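Local coordinates for Low molecular weight protein-tyrosine-phosphatase YwlE (Bacillus subtilis subsp. subtilis, PDB 4KK3) that removes phosphate from phosphoarginine residues of many proteins, counteracting the arginine kinase McsB, and can restore DNA binding by the CtsR repressor through its dephosphorylation, at residues D2-C7 / S67-E72; M16-F21 / L62-S67; V80-M83 / H87-I90; F103-Y108 / R139-Q144. All blocks are in the same frame, centred on the assembly; numbering follows the deposited sequence.

Contact 1: D2-C7 / S67-E72; sequences DIIFVC and SPLTEE
Ile4, whose side chain meets Leu69 across this contact, is fixed at its backbone by a probable hydrogen bond from Leu81 N to Ile4 O. Two residues on, Val6 N probably donates to Leu81 O, and the two bonds lock strand 2-7 against its parallel neighbour 79-82. With the main chain held in this ladder, Ile4 and Val6 present their branches on the same face of the sheet, toward segment 67-72. There the CD1 methyl of Leu69 reaches both, lying 3.9 Å from Ile4 CD1 and 4.2 Å from Val6 CG2. Ile4 gets there by swinging CG1 anti to the backbone N (chi1 -177°), which carries CD1 out from the strand. Leu69 likewise holds CG anti to its own N (chi1 -173°), and its CD1 branch crosses Ile4 obliquely and touches Val6 as well. The sheet is the four-stranded parallel core of the low molecular weight phosphatase fold, with strand order 2-1-3-4, and strand 2-7 runs directly into the phosphate-binding loop, ending at the nucleophile Cys7. Beta-branched residues suit the extended backbone of such a central strand, while leucine suits the loop position because its forked end lets one methyl touch both strand residues. Phe5 projects from the other face onto Ser14 and Ala17 of helix 13-28. Past Leu69 the loop turns into helix 71-76, where Thr70 is the N-cap and its OG1 accepts from Leu73 N; farther back, Ser67 N donates to Asn10 OD1.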
# COMPACT_ATOMS: atom_id res chain seq x y z
N ASP A 2 -4.73 6.40 10.63
CA ASP A 2 -3.45 5.82 10.24
C ASP A 2 -3.66 4.64 9.30
O ASP A 2 -4.27 3.64 9.67
CB ASP A 2 -2.66 5.34 11.47
CG ASP A 2 -1.91 6.46 12.15
OD1 ASP A 2 -2.35 7.63 12.04
OD2 ASP A 2 -0.88 6.18 12.80
N ILE A 3 -3.13 4.76 8.09
CA ILE A 3 -3.30 3.73 7.09
C ILE A 3 -1.94 3.13 6.77
O ILE A 3 -0.96 3.86 6.60
CB ILE A 3 -3.89 4.30 5.80
CG1 ILE A 3 -5.17 5.08 6.10
CG2 ILE A 3 -4.17 3.19 4.79
CD1 ILE A 3 -6.31 4.22 6.44
N ILE A 4 -1.86 1.81 6.72
CA ILE A 4 -0.64 1.16 6.27
C ILE A 4 -0.87 0.21 5.08
O ILE A 4 -1.76 -0.63 5.11
CB ILE A 4 0.13 0.45 7.42
CG1 ILE A 4 1.44 -0.15 6.92
CG2 ILE A 4 -0.71 -0.62 8.06
CD1 ILE A 4 2.42 -0.44 8.02
N PHE A 5 -0.07 0.37 4.03
CA PHE A 5 -0.11 -0.52 2.87
C PHE A 5 0.95 -1.59 3.05
O PHE A 5 2.06 -1.29 3.44
CB PHE A 5 0.18 0.29 1.59
CG PHE A 5 -0.88 1.30 1.27
CD1 PHE A 5 -2.13 0.88 0.82
CD2 PHE A 5 -0.64 2.65 1.43
CE1 PHE A 5 -3.12 1.79 0.53
CE2 PHE A 5 -1.62 3.59 1.15
CZ PHE A 5 -2.86 3.17 0.68
N VAL A 6 0.60 -2.85 2.77
CA VAL A 6 1.54 -3.95 3.00
C VAL A 6 1.73 -4.82 1.76
O VAL A 6 0.75 -5.21 1.11
CB VAL A 6 1.04 -4.87 4.15
CG1 VAL A 6 1.96 -6.08 4.28
CG2 VAL A 6 0.97 -4.10 5.45
N CYS A 7 2.99 -5.13 1.42
CA CYS A 7 3.27 -6.09 0.35
C CYS A 7 4.32 -7.08 0.83
O CYS A 7 4.46 -7.30 2.03
CB CYS A 7 3.70 -5.39 -0.96
SG CYS A 7 5.17 -4.33 -0.82
N SER A 67 10.81 -1.21 5.11
CA SER A 67 10.57 -1.43 6.53
C SER A 67 9.81 -2.73 6.73
O SER A 67 8.85 -3.01 6.02
CB SER A 67 9.77 -0.26 7.11
OG SER A 67 9.37 -0.51 8.44
N PRO A 68 10.23 -3.54 7.72
CA PRO A 68 9.46 -4.75 8.01
C PRO A 68 8.21 -4.38 8.78
O PRO A 68 8.20 -3.41 9.53
CB PRO A 68 10.40 -5.55 8.92
CG PRO A 68 11.24 -4.52 9.59
CD PRO A 68 11.44 -3.44 8.55
N LEU A 69 7.15 -5.15 8.58
CA LEU A 69 5.96 -4.96 9.38
C LEU A 69 6.26 -5.45 10.79
O LEU A 69 6.94 -6.46 10.97
CB LEU A 69 4.81 -5.74 8.76
CG LEU A 69 3.44 -5.52 9.37
CD1 LEU A 69 2.95 -4.09 9.17
CD2 LEU A 69 2.49 -6.49 8.73
N THR A 70 5.79 -4.72 11.80
CA THR A 70 6.04 -5.10 13.19
C THR A 70 4.74 -5.09 13.97
O THR A 70 3.74 -4.53 13.51
CB THR A 70 6.99 -4.12 13.88
OG1 THR A 70 6.37 -2.83 13.92
CG2 THR A 70 8.31 -4.05 13.15
N GLU A 71 4.77 -5.69 15.16
CA GLU A 71 3.61 -5.71 16.04
C GLU A 71 3.17 -4.29 16.38
O GLU A 71 1.97 -3.99 16.40
CB GLU A 71 3.91 -6.50 17.31
CG GLU A 71 2.84 -6.42 18.39
CD GLU A 71 1.57 -7.17 18.03
OE1 GLU A 71 1.64 -8.11 17.21
OE2 GLU A 71 0.50 -6.83 18.58
N GLU A 72 4.13 -3.41 16.64
CA GLU A 72 3.84 -2.01 16.97
C GLU A 72 3.06 -1.30 15.87
O GLU A 72 2.09 -0.59 16.14
CB GLU A 72 5.13 -1.24 17.25
CG GLU A 72 4.89 0.17 17.76
CD GLU A 72 6.09 1.08 17.51
OE1 GLU A 72 6.28 1.49 16.35
OE2 GLU A 72 6.82 1.37 18.48

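Contact 2: M16-F21 / L62-S67; sequences MAEALF and LNHVSS
Leu62 spreads its two methyls over one side of helix 13-28: CD1 lies 3.9 Å from Ala19 CB, and CD2 lies 4.0 Å from CG of Met16, a selenomethionine in this crystal. Having CG anti to the backbone N (chi1 -179°) is what sends the fork toward the helix, and the small Ala19 lets it come close to the backbone there. Beside this apolar patch Glu18 approaches His64, its OE1 4.0 Å from ND1, too far for a hydrogen bond, with carboxylate and imidazole planes nearly perpendicular (86°). If the ring is charged the carboxylate may still favour it electrostatically. The helix is the one that follows the phosphate-binding loop in this family, and segment 62-67 is an irregular run that passes along both helix and loop. The firmer bonds of the two polar residues go outward. His64 NE2 hydrogen-bonds to the carbonyl O of Asn10, a substrate-binding residue, and Ser66 OG joins it on the same oxygen. Glu18 binds Ser36 OG through OE1 and pairs with Lys22 through OE2, so both carboxylate oxygens have a partner and the group's rotation is restrained. Leu62 also packs on Ala51 and Leu55 of helix 49-56.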
# COMPACT_ATOMS: atom_id res chain seq x y z
N MSE A 16 4.83 2.20 -3.81
CA MSE A 16 4.09 2.93 -4.85
C MSE A 16 2.73 3.36 -4.33
O MSE A 16 2.32 4.48 -4.54
CB MSE A 16 3.93 2.10 -6.13
CG MSE A 16 5.17 2.15 -7.04
SE MSE A 16 4.85 1.42 -8.84
CE MSE A 16 4.76 -0.41 -8.30
N ALA A 17 2.04 2.48 -3.63
CA ALA A 17 0.72 2.84 -3.10
C ALA A 17 0.78 4.01 -2.11
O ALA A 17 -0.04 4.94 -2.16
CB ALA A 17 0.06 1.64 -2.44
N GLU A 18 1.75 3.96 -1.20
CA GLU A 18 1.97 5.01 -0.22
C GLU A 18 2.21 6.37 -0.90
O GLU A 18 1.61 7.38 -0.54
CB GLU A 18 3.18 4.64 0.66
CG GLU A 18 3.63 5.75 1.61
CD GLU A 18 4.86 5.37 2.44
OE1 GLU A 18 5.46 4.30 2.20
OE2 GLU A 18 5.24 6.17 3.32
N ALA A 19 3.09 6.40 -1.89
CA ALA A 19 3.43 7.67 -2.53
C ALA A 19 2.27 8.19 -3.36
O ALA A 19 1.97 9.40 -3.34
CB ALA A 19 4.68 7.51 -3.38
N LEU A 20 1.63 7.31 -4.12
CA LEU A 20 0.45 7.68 -4.90
C LEU A 20 -0.69 8.17 -3.99
O LEU A 20 -1.31 9.21 -4.26
CB LEU A 20 -0.05 6.51 -5.76
CG LEU A 20 0.83 6.07 -6.94
CD1 LEU A 20 0.34 4.75 -7.51
CD2 LEU A 20 0.79 7.15 -8.02
N PHE A 21 -0.97 7.43 -2.92
CA PHE A 21 -2.06 7.83 -2.02
C PHE A 21 -1.79 9.13 -1.24
O PHE A 21 -2.71 9.92 -1.01
CB PHE A 21 -2.43 6.70 -1.06
CG PHE A 21 -3.70 6.96 -0.31
CD1 PHE A 21 -4.91 7.03 -1.00
CD2 PHE A 21 -3.70 7.12 1.06
CE1 PHE A 21 -6.10 7.28 -0.31
CE2 PHE A 21 -4.88 7.37 1.75
CZ PHE A 21 -6.07 7.45 1.06
N LEU A 62 9.57 8.86 -5.43
CA LEU A 62 9.46 7.68 -4.59
C LEU A 62 10.80 7.44 -3.91
O LEU A 62 11.62 6.64 -4.37
CB LEU A 62 9.02 6.48 -5.42
CG LEU A 62 8.84 5.16 -4.68
CD1 LEU A 62 7.91 5.35 -3.47
CD2 LEU A 62 8.31 4.11 -5.64
N ASN A 63 11.04 8.21 -2.85
CA ASN A 63 12.29 8.13 -2.09
C ASN A 63 12.00 7.33 -0.85
O ASN A 63 11.51 7.85 0.16
CB ASN A 63 12.78 9.53 -1.70
CG ASN A 63 14.17 9.51 -1.07
OD1 ASN A 63 14.72 8.45 -0.78
ND2 ASN A 63 14.73 10.69 -0.85
N HIS A 64 12.31 6.04 -0.93
CA HIS A 64 11.75 5.11 0.02
C HIS A 64 12.78 4.17 0.58
O HIS A 64 13.66 3.69 -0.14
CB HIS A 64 10.67 4.30 -0.69
CG HIS A 64 10.14 3.17 0.13
ND1 HIS A 64 9.25 3.37 1.17
CD2 HIS A 64 10.39 1.84 0.09
CE1 HIS A 64 8.97 2.20 1.72
NE2 HIS A 64 9.64 1.26 1.08
N VAL A 65 12.66 3.89 1.87
CA VAL A 65 13.50 2.89 2.51
C VAL A 65 12.60 1.80 3.07
O VAL A 65 11.64 2.09 3.77
CB VAL A 65 14.33 3.52 3.63
CG1 VAL A 65 14.97 2.45 4.46
CG2 VAL A 65 15.39 4.43 3.05
N SER A 66 12.91 0.55 2.74
CA SER A 66 12.09 -0.60 3.14
C SER A 66 11.98 -0.76 4.66
O SER A 66 12.92 -0.50 5.41
CB SER A 66 12.65 -1.89 2.52
OG SER A 66 12.64 -1.83 1.11
N SER A 67 10.81 -1.21 5.11
CA SER A 67 10.57 -1.43 6.53
C SER A 67 9.81 -2.73 6.73
O SER A 67 8.85 -3.01 6.02
CB SER A 67 9.77 -0.26 7.11
OG SER A 67 9.37 -0.51 8.44

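Contact 3: V80-M83 / H87-I90; sequences VLAM and HKQI
His87 carries CG anti to its carbonyl carbon (chi1 -71°), and Met83, a selenomethionine here, does the same (chi1 -63°). His87 thereby swings its imidazole alongside the start of the Met83 side chain, while the selenium end of Met83 leads off the other way. The ring meets Met83 with its edge: Met83 CA lies in the ring plane, and His87 ND1 is 3.6 Å from Met83 CB. Met83 N also lies near that plane, 3.5 Å from ND1, but the two form no hydrogen bond. At the root of the histidine, Ala82 CB touches His87 CB at 3.7 Å, and the same methyl has Lys88 CG at 4.2 Å. Alanine suits this place because a single methyl lets the helix come down close to the strand end. His87 NE2 hydrogen-bonds to Thr8 OG1, a residue of the substrate-binding loop, and Lys88 bends to form a salt bridge from NZ to Glu107 OE1. A phosphate ion, probably from the crystallisation liquor, lies about 5 Å from the nearest His87 side-chain atom, consistent with a histidine that supports the substrate loop through Thr8. Strand 79-82 and helix 85-94 are the first two elements of a beta-alpha-beta unit completed by strand 102-104. Met83 reaches across to Ser14 and Ala17 of helix 13-28, and the aliphatic part of Lys88 lies against Val102 and Thr104.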
# COMPACT_ATOMS: atom_id res chain seq x y z
N VAL A 80 -5.22 -1.59 7.70
CA VAL A 80 -4.08 -2.23 7.05
C VAL A 80 -4.55 -2.78 5.71
O VAL A 80 -5.42 -3.63 5.67
CB VAL A 80 -3.53 -3.37 7.92
CG1 VAL A 80 -2.32 -4.02 7.25
CG2 VAL A 80 -3.17 -2.85 9.31
N LEU A 81 -3.99 -2.28 4.61
CA LEU A 81 -4.45 -2.72 3.30
C LEU A 81 -3.35 -3.48 2.59
O LEU A 81 -2.34 -2.91 2.18
CB LEU A 81 -4.89 -1.52 2.46
CG LEU A 81 -6.08 -0.77 3.06
CD1 LEU A 81 -6.38 0.53 2.31
CD2 LEU A 81 -7.32 -1.67 3.12
N ALA A 82 -3.58 -4.78 2.45
CA ALA A 82 -2.61 -5.70 1.90
C ALA A 82 -2.80 -5.81 0.40
O ALA A 82 -3.91 -5.64 -0.10
CB ALA A 82 -2.84 -7.09 2.54
N MSE A 83 -1.74 -6.15 -0.32
CA MSE A 83 -1.87 -6.29 -1.78
C MSE A 83 -2.61 -7.57 -2.19
O MSE A 83 -3.40 -7.57 -3.14
CB MSE A 83 -0.52 -6.24 -2.47
CG MSE A 83 0.22 -4.91 -2.31
SE MSE A 83 -0.84 -3.37 -2.92
CE MSE A 83 -0.31 -2.13 -1.53
N HIS A 87 -1.10 -12.12 1.53
CA HIS A 87 -0.53 -11.20 2.50
C HIS A 87 -1.35 -11.16 3.79
O HIS A 87 -0.79 -11.13 4.87
CB HIS A 87 -0.39 -9.81 1.93
CG HIS A 87 0.67 -9.69 0.88
ND1 HIS A 87 0.57 -8.83 -0.19
CD2 HIS A 87 1.87 -10.31 0.76
CE1 HIS A 87 1.66 -8.93 -0.94
NE2 HIS A 87 2.46 -9.82 -0.39
N LYS A 88 -2.68 -11.15 3.67
CA LYS A 88 -3.57 -11.20 4.84
C LYS A 88 -3.30 -12.41 5.72
O LYS A 88 -3.31 -12.32 6.95
CB LYS A 88 -5.04 -11.26 4.42
CG LYS A 88 -5.55 -9.97 3.84
CD LYS A 88 -7.01 -10.05 3.40
CE LYS A 88 -7.91 -10.70 4.43
NZ LYS A 88 -9.32 -10.69 3.95
N GLN A 89 -3.04 -13.53 5.06
CA GLN A 89 -2.76 -14.80 5.73
C GLN A 89 -1.46 -14.75 6.51
O GLN A 89 -1.37 -15.24 7.64
CB GLN A 89 -2.70 -15.93 4.71
CG GLN A 89 -4.02 -16.23 4.06
CD GLN A 89 -5.09 -16.51 5.10
OE1 GLN A 89 -4.85 -17.18 6.11
NE2 GLN A 89 -6.28 -15.97 4.88
N ILE A 90 -0.44 -14.18 5.89
CA ILE A 90 0.84 -14.03 6.56
C ILE A 90 0.70 -13.08 7.74
O ILE A 90 1.28 -13.34 8.80
CB ILE A 90 1.92 -13.50 5.60
CG1 ILE A 90 2.10 -14.47 4.43
CG2 ILE A 90 3.25 -13.29 6.33
CD1 ILE A 90 2.57 -15.84 4.84

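Contact 4: F103-Y108 / R139-Q144; sequences FTLKEY and RQLAKQ
Two carbonyl oxygens lie near each other where Gln144 meets Tyr108: Gln144 OE1 stands 3.7 Å from Tyr108 O, a pair of acceptors with no hydrogen bond between them. The amide is held by its other end, Gln144 NE2 donating to Val109 O, so a long, polar side chain serves here to tie helix 124-145 to the last turn of the short helix 105-110, which directly follows the edge strand 102-104 of the parallel sheet and opens with a capping box. Beside the amide the contact turns apolar. Leu141 sets its CD1 methyl 3.8 Å from Tyr108 CD1 and 3.9 Å from Tyr108 CE1; the methyl approaches this bond of the ring obliquely, and the two side chains cross at about a right angle. Tyr108 has CG anti to the backbone N (chi1 -167°), which brings its ring round toward the long helix. The second methyl, Leu141 CD2, faces Leu105 CD1 at 4.5 Å, a looser touch. A branched leucine thus serves two neighbours at once, and Leu141 also touches Phe21 of helix 13-28 and Leu81 of the sheet. At the other end of the short helix Thr104 is the N-cap, its OG1 accepting from Glu107 N at 3.0 Å. Glu107 returns the bond: its OE1 accepts from Thr104 N, also at 3.0 Å, on the anti side of the carboxylate and 16° out of its plane.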
# COMPACT_ATOMS: atom_id res chain seq x y z
N PHE A 103 -7.45 -5.89 5.38
CA PHE A 103 -8.22 -6.19 4.18
C PHE A 103 -7.30 -6.09 2.99
O PHE A 103 -6.34 -5.34 3.04
CB PHE A 103 -9.37 -5.18 4.03
CG PHE A 103 -10.31 -5.16 5.20
CD1 PHE A 103 -11.35 -6.07 5.28
CD2 PHE A 103 -10.15 -4.24 6.23
CE1 PHE A 103 -12.23 -6.08 6.36
CE2 PHE A 103 -11.02 -4.24 7.31
CZ PHE A 103 -12.06 -5.16 7.38
N THR A 104 -7.58 -6.80 1.90
CA THR A 104 -6.86 -6.46 0.68
C THR A 104 -7.35 -5.13 0.16
O THR A 104 -8.47 -4.72 0.44
CB THR A 104 -6.98 -7.50 -0.44
OG1 THR A 104 -8.33 -7.52 -0.93
CG2 THR A 104 -6.57 -8.89 0.06
N LEU A 105 -6.48 -4.45 -0.60
CA LEU A 105 -6.85 -3.17 -1.18
C LEU A 105 -8.08 -3.33 -2.09
O LEU A 105 -9.02 -2.53 -2.02
CB LEU A 105 -5.65 -2.59 -1.93
CG LEU A 105 -5.88 -1.25 -2.64
CD1 LEU A 105 -6.38 -0.17 -1.70
CD2 LEU A 105 -4.58 -0.82 -3.29
N LYS A 106 -8.10 -4.38 -2.91
CA LYS A 106 -9.23 -4.57 -3.81
C LYS A 106 -10.53 -4.87 -3.05
O LYS A 106 -11.55 -4.27 -3.35
CB LYS A 106 -8.93 -5.61 -4.89
CG LYS A 106 -7.90 -5.09 -5.91
CD LYS A 106 -7.68 -6.05 -7.06
CE LYS A 106 -6.75 -5.41 -8.10
NZ LYS A 106 -6.44 -6.34 -9.22
N GLU A 107 -10.47 -5.77 -2.06
CA GLU A 107 -11.61 -6.06 -1.18
C GLU A 107 -12.26 -4.81 -0.63
O GLU A 107 -13.47 -4.59 -0.75
CB GLU A 107 -11.13 -6.83 0.06
CG GLU A 107 -11.31 -8.30 0.08
CD GLU A 107 -11.00 -8.87 1.46
OE1 GLU A 107 -10.09 -8.34 2.16
OE2 GLU A 107 -11.67 -9.84 1.84
N TYR A 108 -11.43 -3.99 0.00
CA TYR A 108 -11.91 -2.85 0.75
C TYR A 108 -12.55 -1.82 -0.17
O TYR A 108 -13.60 -1.26 0.12
CB TYR A 108 -10.76 -2.23 1.52
CG TYR A 108 -11.20 -1.25 2.57
CD1 TYR A 108 -11.22 0.11 2.31
CD2 TYR A 108 -11.61 -1.69 3.82
CE1 TYR A 108 -11.63 1.01 3.28
CE2 TYR A 108 -12.02 -0.81 4.78
CZ TYR A 108 -12.04 0.54 4.52
OH TYR A 108 -12.45 1.40 5.50
N ARG A 139 -7.57 6.33 -5.88
CA ARG A 139 -8.52 7.42 -6.09
C ARG A 139 -9.89 7.09 -5.50
O ARG A 139 -10.52 7.95 -4.87
CB ARG A 139 -8.64 7.81 -7.57
CG ARG A 139 -7.38 8.48 -8.09
CD ARG A 139 -7.58 9.13 -9.44
NE ARG A 139 -6.32 9.72 -9.92
CZ ARG A 139 -5.85 10.90 -9.53
NH1 ARG A 139 -6.53 11.64 -8.66
NH2 ARG A 139 -4.70 11.34 -10.01
N GLN A 140 -10.34 5.85 -5.68
CA GLN A 140 -11.61 5.41 -5.11
C GLN A 140 -11.53 5.36 -3.59
O GLN A 140 -12.48 5.75 -2.91
CB GLN A 140 -12.03 4.04 -5.62
CG GLN A 140 -12.13 3.86 -7.12
CD GLN A 140 -12.39 2.40 -7.49
OE1 GLN A 140 -13.46 1.86 -7.18
NE2 GLN A 140 -11.42 1.76 -8.12
N LEU A 141 -10.41 4.86 -3.06
CA LEU A 141 -10.19 4.81 -1.62
C LEU A 141 -10.36 6.19 -1.00
O LEU A 141 -11.03 6.34 0.02
CB LEU A 141 -8.81 4.23 -1.28
CG LEU A 141 -8.43 4.14 0.21
CD1 LEU A 141 -9.35 3.15 0.95
CD2 LEU A 141 -6.97 3.72 0.40
N ALA A 142 -9.76 7.19 -1.62
CA ALA A 142 -9.85 8.56 -1.14
C ALA A 142 -11.31 9.00 -1.03
O ALA A 142 -11.72 9.51 0.01
CB ALA A 142 -9.08 9.48 -2.05
N LYS A 143 -12.09 8.77 -2.08
CA LYS A 143 -13.50 9.15 -2.08
C LYS A 143 -14.26 8.40 -0.99
O LYS A 143 -15.16 8.95 -0.36
CB LYS A 143 -14.14 8.88 -3.45
CG LYS A 143 -13.44 9.53 -4.64
CD LYS A 143 -13.50 11.05 -4.62
CE LYS A 143 -12.98 11.63 -5.92
NZ LYS A 143 -12.82 13.11 -5.88
N GLN A 144 -13.89 7.14 -0.77
CA GLN A 144 -14.57 6.34 0.24
C GLN A 144 -14.23 6.81 1.64
O GLN A 144 -15.10 6.86 2.51
CB GLN A 144 -14.22 4.86 0.08
CG GLN A 144 -14.90 4.20 -1.09
CD GLN A 144 -14.34 2.83 -1.36
OE1 GLN A 144 -13.43 2.37 -0.67
NE2 GLN A 144 -14.87 2.16 -2.37

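How the contacts relate
Contacts 1 and 3 are buried, contact 4 is partly buried, and contact 2 lies at the surface. Contacts 1, 3 and 4 all draw on the parallel sheet: strands 2-7 and 79-82 join contacts 1 and 3, and strands 79-82 and 102-104 join contacts 3 and 4, where Ala82 O probably bonds to Leu105 N. Contact 2 reaches, through its helix, the sheet face opposite the one that meets Leu69, Phe21 CB lying 3.9 Å from Phe5 CE2. Phe21 of contact 2 meets Leu141 of contact 4. Contact 1 is purely aliphatic, whereas contacts 2 and 3 each bring a histidine to the phosphate-binding loop; contact 4 mixes methyls, an aromatic ring and an amide.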